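Local atomic coordinates of PGRP-Hd - Peptidoglycan recognition protein homologue (Alvinella pompejana, PDB entry 3EP1), a protein that probably binds bacterial peptidoglycan through an amidase-like fold, as a recognition protein in the innate immunity of a heat-tolerant deep-sea worm. Residues 6-9 against 10-13; 56-59 against 60-64; 65-68 against 69-73. All coordinates share one frame; numbering follows the deposited sequence.

Contact 1. Residues 6-9 against 10-13; sequences VPRQ and QWAA
The carbonyl oxygen of Arg8 lies over one face of the Trp11 indole, 3.5 Å from Trp11 CG, while also taking two backbone hydrogen bonds. Trp11 N and Ala13 N both give to Arg8 O, each at 3.1 Å, and they arrive from opposite faces of the carbonyl plane. The indole folds back beneath this oxygen because chi1 of 51° sets CG between the backbone N and the carbonyl carbon. Arg8 CA closes on Trp11 NE1 at 3.4 Å, and that N-H is spent on the carbonyl of Glu92. Ala13 CB packs against Arg8 CB at 3.7 Å and sits over one face of the guanidinium, offset toward its rim. The arginine's charge is held beyond the turn by Asp77, in a salt bridge, and by the carbonyl of Gly93. The motif is a short 3-10 turn in the loop ahead of strand 26-33, its first link being Gln10 N to Pro7 O at 2.9 Å. It is laid between strand 90-92 and helix 59-72, whose Val63 and Gln67 touch the indole. A leucine in place of Trp11 would probably leave the Glu92 carbonyl without its donor and open a gap under the turn beside Val63. Buried Val6 extends the tight part, its CG1 3.4 Å from Gln10 CB, the two side chains crossing at about a right angle. The loose side begins beyond, where the amide OE1 of exposed Gln10 lies 3.5 Å from Pro7 CD. Gln9 is exposed too, its side chain extended; its backbone carbonyl takes a weak hydrogen bond from Ala12 N.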
loop_
_atom_site.group_PDB
_atom_site.type_symbol
_atom_site.label_atom_id
_atom_site.label_comp_id
_atom_site.label_asym_id
_atom_site.label_seq_id
_atom_site.Cartn_x
_atom_site.Cartn_y
_atom_site.Cartn_z
ATOM N N VAL A 6 6.602 -10.028 1.436
ATOM C CA VAL A 6 7.512 -10.903 2.173
ATOM C C VAL A 6 8.816 -10.164 2.519
ATOM O O VAL A 6 9.588 -9.799 1.638
ATOM C CB VAL A 6 7.842 -12.179 1.370
ATOM C CG1 VAL A 6 8.800 -13.045 2.156
ATOM C CG2 VAL A 6 6.568 -12.956 1.071
ATOM N N PRO A 7 9.077 -9.951 3.819
ATOM C CA PRO A 7 10.275 -9.252 4.294
ATOM C C PRO A 7 11.570 -10.015 4.033
ATOM O O PRO A 7 11.557 -11.234 3.870
ATOM C CB PRO A 7 9.990 -9.077 5.779
ATOM C CG PRO A 7 9.298 -10.365 6.106
ATOM C CD PRO A 7 8.331 -10.528 4.953
ATOM N N ARG A 8 12.679 -9.275 4.001
ATOM C CA ARG A 8 14.011 -9.832 3.759
ATOM C C ARG A 8 14.290 -11.054 4.625
ATOM O O ARG A 8 14.745 -12.085 4.135
ATOM C CB ARG A 8 15.097 -8.791 4.050
ATOM C CG ARG A 8 15.130 -7.600 3.116
ATOM C CD ARG A 8 16.178 -6.589 3.572
ATOM N NE ARG A 8 17.542 -7.106 3.461
ATOM C CZ ARG A 8 18.234 -7.154 2.328
ATOM N NH1 ARG A 8 17.695 -6.713 1.202
ATOM N NH2 ARG A 8 19.469 -7.636 2.320
ATOM N N GLN A 9 14.022 -10.925 5.917
ATOM C CA GLN A 9 14.276 -12.017 6.841
ATOM C C GLN A 9 13.467 -13.287 6.576
ATOM O O GLN A 9 13.873 -14.369 6.994
ATOM C CB GLN A 9 14.058 -11.558 8.283
ATOM C CG GLN A 9 14.262 -12.679 9.276
ATOM C CD GLN A 9 14.597 -12.213 10.684
ATOM O OE1 GLN A 9 14.951 -13.028 11.539
ATOM N NE2 GLN A 9 14.490 -10.906 10.933
ATOM N N GLN A 10 12.340 -13.173 5.882
ATOM C CA GLN A 10 11.530 -14.359 5.610
ATOM C C GLN A 10 12.218 -15.229 4.564
ATOM O O GLN A 10 11.984 -16.436 4.517
ATOM C CB GLN A 10 10.114 -13.974 5.158
ATOM C CG GLN A 10 9.030 -14.984 5.558
ATOM C CD GLN A 10 7.671 -14.328 5.832
ATOM O OE1 GLN A 10 7.534 -13.484 6.721
ATOM N NE2 GLN A 10 6.661 -14.726 5.066
ATOM N N TRP A 11 13.055 -14.635 3.716
ATOM C CA TRP A 11 13.774 -15.452 2.744
ATOM C C TRP A 11 15.245 -15.609 3.130
ATOM O O TRP A 11 16.075 -15.954 2.298
ATOM C CB TRP A 11 13.643 -14.926 1.299
ATOM C CG TRP A 11 13.950 -13.477 1.036
ATOM C CD1 TRP A 11 13.082 -12.426 1.118
ATOM C CD2 TRP A 11 15.196 -12.930 0.586
ATOM N NE1 TRP A 11 13.704 -11.260 0.739
ATOM C CE2 TRP A 11 15.002 -11.538 0.409
ATOM C CE3 TRP A 11 16.456 -13.477 0.315
ATOM C CZ2 TRP A 11 16.024 -10.685 -0.027
ATOM C CZ3 TRP A 11 17.474 -12.630 -0.119
ATOM C CH2 TRP A 11 17.251 -11.249 -0.286
ATOM N N ALA A 12 15.539 -15.375 4.411
ATOM C CA ALA A 12 16.892 -15.487 4.977
ATOM C C ALA A 12 17.930 -14.593 4.318
ATOM O O ALA A 12 19.040 -15.029 4.037
ATOM C CB ALA A 12 17.362 -16.929 4.921
ATOM N N ALA A 13 17.577 -13.336 4.089
ATOM C CA ALA A 13 18.494 -12.409 3.446
ATOM C C ALA A 13 19.674 -12.034 4.335
ATOM O O ALA A 13 19.536 -11.926 5.549
ATOM C CB ALA A 13 17.740 -11.145 3.027
#

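Contact 2. Residues 56-59 against 60-64; sequences SSCT and EQIVK
Helix 59-72 opens here, its backbone tightening from weak, strongly bent bonds, Gln61 N and Ile62 N both to Cys58 O, into the regular bond from Val63 N to Thr59 O at 3.1 Å, with an N-H...O angle of 156°. The side chains of the first turn lie against the same carbonyls. Gln61 CB sits 3.2 Å from Cys58 O, and Val63 CG2 comes almost as near Thr59 O, at 3.3 Å. A chi1 of 176° sends Val63 CG1 anti to the backbone N and brings CG2 round beside that N, against the Thr59 carbonyl. One turn along, the Ile62 CD1 methyl reaches Cys58 SG at 4.2 Å, a loose apolar touch beside the disulfide of Cys58 with Cys52, which closes the loop just ahead of the helix. On another side Ser57 OG stands 3.9 Å from Glu60 OE1, a distance that carries packing alone. Thr59 is buried; it meets Asp85 and Ile116 in neighbouring loops, and with Glu60 and Val63 it packs on Tyr91 of strand 90-92. Glu60 and Val63 also bear on Trp11, so the start of the helix is seated on the edge strand of the mixed sheet and on the loop leading to strand 26-33.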
loop_
_atom_site.group_PDB
_atom_site.type_symbol
_atom_site.label_atom_id
_atom_site.label_comp_id
_atom_site.label_asym_id
_atom_site.label_seq_id
_atom_site.Cartn_x
_atom_site.Cartn_y
_atom_site.Cartn_z
ATOM N N SER A 56 4.827 -23.101 -4.555
ATOM C CA SER A 56 5.588 -24.101 -3.810
ATOM C C SER A 56 6.460 -23.452 -2.750
ATOM O O SER A 56 6.823 -24.089 -1.752
ATOM C CB SER A 56 6.460 -24.905 -4.768
ATOM N N SER A 57 6.781 -22.177 -2.969
ATOM C CA SER A 57 7.637 -21.435 -2.060
ATOM C C SER A 57 9.066 -21.940 -2.225
ATOM O O SER A 57 9.855 -21.978 -1.272
ATOM C CB SER A 57 7.203 -21.610 -0.610
ATOM O OG SER A 57 8.177 -21.039 0.253
ATOM N N CYS A 58 9.375 -22.392 -3.436
ATOM C CA CYS A 58 10.728 -22.819 -3.749
ATOM C C CYS A 58 11.266 -21.441 -4.170
ATOM O O CYS A 58 12.469 -21.191 -4.199
ATOM C CB CYS A 58 10.724 -23.777 -4.944
ATOM S SG CYS A 58 10.781 -22.853 -6.507
ATOM N N THR A 59 10.321 -20.550 -4.481
ATOM C CA THR A 59 10.592 -19.179 -4.907
ATOM C C THR A 59 11.392 -18.365 -3.884
ATOM O O THR A 59 12.173 -17.479 -4.246
ATOM C CB THR A 59 9.267 -18.440 -5.223
ATOM O OG1 THR A 59 8.716 -18.964 -6.436
ATOM C CG2 THR A 59 9.500 -16.952 -5.400
ATOM N N GLU A 60 11.195 -18.652 -2.607
ATOM C CA GLU A 60 11.931 -17.942 -1.583
ATOM C C GLU A 60 13.395 -18.329 -1.731
ATOM O O GLU A 60 14.291 -17.497 -1.564
ATOM C CB GLU A 60 11.422 -18.331 -0.201
ATOM C CG GLU A 60 10.777 -17.210 0.563
ATOM C CD GLU A 60 9.923 -17.712 1.707
ATOM O OE1 GLU A 60 10.354 -18.661 2.391
ATOM O OE2 GLU A 60 8.826 -17.150 1.929
ATOM N N GLN A 61 13.632 -19.598 -2.059
ATOM C CA GLN A 61 14.994 -20.083 -2.232
ATOM C C GLN A 61 15.628 -19.441 -3.464
ATOM O O GLN A 61 16.842 -19.269 -3.518
ATOM C CB GLN A 61 15.017 -21.609 -2.374
ATOM C CG GLN A 61 14.488 -22.369 -1.156
ATOM C CD GLN A 61 14.746 -23.874 -1.240
ATOM O OE1 GLN A 61 14.382 -24.634 -0.339
ATOM N NE2 GLN A 61 15.383 -24.304 -2.326
ATOM N N ILE A 62 14.814 -19.091 -4.455
ATOM C CA ILE A 62 15.353 -18.460 -5.654
ATOM C C ILE A 62 15.793 -17.039 -5.349
ATOM O O ILE A 62 16.829 -16.588 -5.834
ATOM C CB ILE A 62 14.324 -18.412 -6.809
ATOM C CG1 ILE A 62 14.068 -19.820 -7.346
ATOM C CG2 ILE A 62 14.858 -17.528 -7.931
ATOM C CD1 ILE A 62 13.015 -19.886 -8.434
ATOM N N VAL A 63 15.000 -16.336 -4.548
ATOM C CA VAL A 63 15.325 -14.968 -4.187
ATOM C C VAL A 63 16.670 -14.968 -3.467
ATOM O O VAL A 63 17.534 -14.138 -3.735
ATOM C CB VAL A 63 14.233 -14.348 -3.284
ATOM C CG1 VAL A 63 14.637 -12.964 -2.855
ATOM C CG2 VAL A 63 12.915 -14.280 -4.038
ATOM N N LYS A 64 16.845 -15.914 -2.554
ATOM C CA LYS A 64 18.104 -16.020 -1.819
ATOM C C LYS A 64 19.243 -16.264 -2.809
ATOM O O LYS A 64 20.299 -15.648 -2.724
ATOM C CB LYS A 64 18.028 -17.177 -0.830
ATOM C CG LYS A 64 19.337 -17.512 -0.138
ATOM C CD LYS A 64 19.685 -16.538 0.960
ATOM C CE LYS A 64 20.698 -17.175 1.909
ATOM N NZ LYS A 64 20.971 -16.351 3.101
#

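Contact 3. Residues 65-68 against 69-73; sequences ALQD and ADFKE
Gln67 and Phe71, one helical turn apart, lie side by side and point the same way, the amide plane turned 30° from that of the ring. Phe71 CE2 does the touching, 3.4 Å from Gln67 CG and 3.5 Å from Gln67 CD; the approach of CG is oblique to the ring. Gln67 CG is anti to the backbone N (chi1 -177°) and the chain runs extended from there, which carries the amide along the phenyl ring to bond with Asp77 and the carbonyl of Ile14. Lys72 is bent instead: turns at chi3 and chi4 curl it back over the preceding turn, leaving NZ 3.9 Å from Asp68 CB. Its ammonium is 5.5 Å from Asp68 OD1, too far for a salt bridge. Asp70 OD2 lies 3.1 Å from Leu66 O without a bond between them, two acceptors facing each other, while OD1 is bonded to the backbone N of Lys79. Beneath these groups runs the regular ladder of an alpha helix, from Ala69 N to Ala65 O through to Lys72 N to Asp68 O, the latter 3.1 Å and nearly straight at 172°. In this last part of helix 59-72 the buried polar groups, Gln67 and Asp70, spend their hydrogen bonds on the loops of Ile14 and residues 77-79, whereas the Asp68 and Lys72 charges are likely to attract each other only mildly, at longer range.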
loop_
_atom_site.group_PDB
_atom_site.type_symbol
_atom_site.label_atom_id
_atom_site.label_comp_id
_atom_site.label_asym_id
_atom_site.label_seq_id
_atom_site.Cartn_x
_atom_site.Cartn_y
_atom_site.Cartn_z
ATOM N N ALA A 65 19.012 -17.174 -3.748
ATOM C CA ALA A 65 20.002 -17.506 -4.766
ATOM C C ALA A 65 20.399 -16.284 -5.588
ATOM O O ALA A 65 21.553 -16.132 -5.974
ATOM C CB ALA A 65 19.452 -18.588 -5.693
ATOM N N LEU A 66 19.431 -15.421 -5.875
ATOM C CA LEU A 66 19.707 -14.228 -6.656
ATOM C C LEU A 66 20.612 -13.318 -5.852
ATOM O O LEU A 66 21.597 -12.791 -6.370
ATOM C CB LEU A 66 18.402 -13.501 -7.011
ATOM C CG LEU A 66 17.538 -14.154 -8.098
ATOM C CD1 LEU A 66 16.148 -13.513 -8.126
ATOM C CD2 LEU A 66 18.232 -14.004 -9.444
ATOM N N GLN A 67 20.289 -13.137 -4.577
ATOM C CA GLN A 67 21.116 -12.280 -3.750
ATOM C C GLN A 67 22.553 -12.780 -3.825
ATOM O O GLN A 67 23.458 -12.018 -4.142
ATOM C CB GLN A 67 20.641 -12.278 -2.293
ATOM C CG GLN A 67 21.453 -11.340 -1.418
ATOM C CD GLN A 67 21.079 -11.406 0.038
ATOM O OE1 GLN A 67 21.003 -12.486 0.620
ATOM N NE2 GLN A 67 20.857 -10.248 0.646
ATOM N N ASP A 68 22.755 -14.065 -3.557
ATOM C CA ASP A 68 24.094 -14.649 -3.602
ATOM C C ASP A 68 24.824 -14.311 -4.901
ATOM O O ASP A 68 26.004 -13.944 -4.893
ATOM C CB ASP A 68 24.011 -16.169 -3.463
ATOM C CG ASP A 68 23.633 -16.606 -2.069
ATOM O OD1 ASP A 68 23.335 -17.806 -1.894
ATOM O OD2 ASP A 68 23.636 -15.758 -1.150
ATOM N N ALA A 69 24.106 -14.445 -6.012
ATOM C CA ALA A 69 24.655 -14.165 -7.329
ATOM C C ALA A 69 25.031 -12.695 -7.453
ATOM O O ALA A 69 26.051 -12.351 -8.051
ATOM C CB ALA A 69 23.639 -14.534 -8.409
ATOM N N ASP A 70 24.209 -11.825 -6.881
ATOM C CA ASP A 70 24.485 -10.404 -6.961
ATOM C C ASP A 70 25.703 -10.018 -6.128
ATOM O O ASP A 70 26.501 -9.188 -6.554
ATOM C CB ASP A 70 23.239 -9.614 -6.549
ATOM C CG ASP A 70 22.076 -9.821 -7.522
ATOM O OD1 ASP A 70 20.996 -9.241 -7.314
ATOM O OD2 ASP A 70 22.244 -10.574 -8.501
ATOM N N PHE A 71 25.852 -10.616 -4.949
ATOM C CA PHE A 71 27.012 -10.329 -4.116
ATOM C C PHE A 71 28.272 -10.729 -4.888
ATOM O O PHE A 71 29.202 -9.941 -5.013
ATOM C CB PHE A 71 26.961 -11.114 -2.796
ATOM C CG PHE A 71 26.083 -10.494 -1.745
ATOM C CD1 PHE A 71 26.149 -9.133 -1.476
ATOM C CD2 PHE A 71 25.231 -11.280 -0.984
ATOM C CE1 PHE A 71 25.385 -8.565 -0.462
ATOM C CE2 PHE A 71 24.465 -10.721 0.030
ATOM C CZ PHE A 71 24.543 -9.361 0.293
ATOM N N LYS A 72 28.282 -11.949 -5.417
ATOM C CA LYS A 72 29.431 -12.456 -6.169
ATOM C C LYS A 72 29.901 -11.512 -7.266
ATOM O O LYS A 72 31.097 -11.405 -7.528
ATOM C CB LYS A 72 29.111 -13.808 -6.800
ATOM C CG LYS A 72 29.095 -14.975 -5.836
ATOM C CD LYS A 72 28.949 -16.279 -6.611
ATOM C CE LYS A 72 27.570 -16.416 -7.285
ATOM N NZ LYS A 72 26.496 -16.938 -6.363
ATOM N N GLU A 73 28.958 -10.833 -7.909
ATOM C CA GLU A 73 29.298 -9.908 -8.980
ATOM C C GLU A 73 29.748 -8.543 -8.483
ATOM O O GLU A 73 30.067 -7.670 -9.284
ATOM C CB GLU A 73 28.109 -9.741 -9.922
ATOM C CG GLU A 73 27.744 -11.002 -10.675
ATOM C CD GLU A 73 26.515 -10.811 -11.539
ATOM O OE1 GLU A 73 26.528 -9.888 -12.389
ATOM O OE2 GLU A 73 25.537 -11.575 -11.363
#

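How the contacts relate
Contacts 2 and 3 are successive parts of helix 59-72, and contact 1 is the turn packed along its side. None is wholly core: each buries two residues and keeps an outer face. Trp11 of contact 1 bridges them: Trp11 CD2 lies 3.5 Å from Val63 CG1 of contact 2 and Trp11 CZ3 3.6 Å from Gln67 OE1 of contact 3, while Lys64 NZ probably bonds to the carbonyl of Ala12. Contact 1 pairs a buried indole with an arginine whose salt bridge lies outside the turn; contact 2, at the helix start, relies on a disulfide and apolar branches; contact 3, farther along, on polar side chains bonded to loops. Only contact 1 reaches the second subunit, through Pro7.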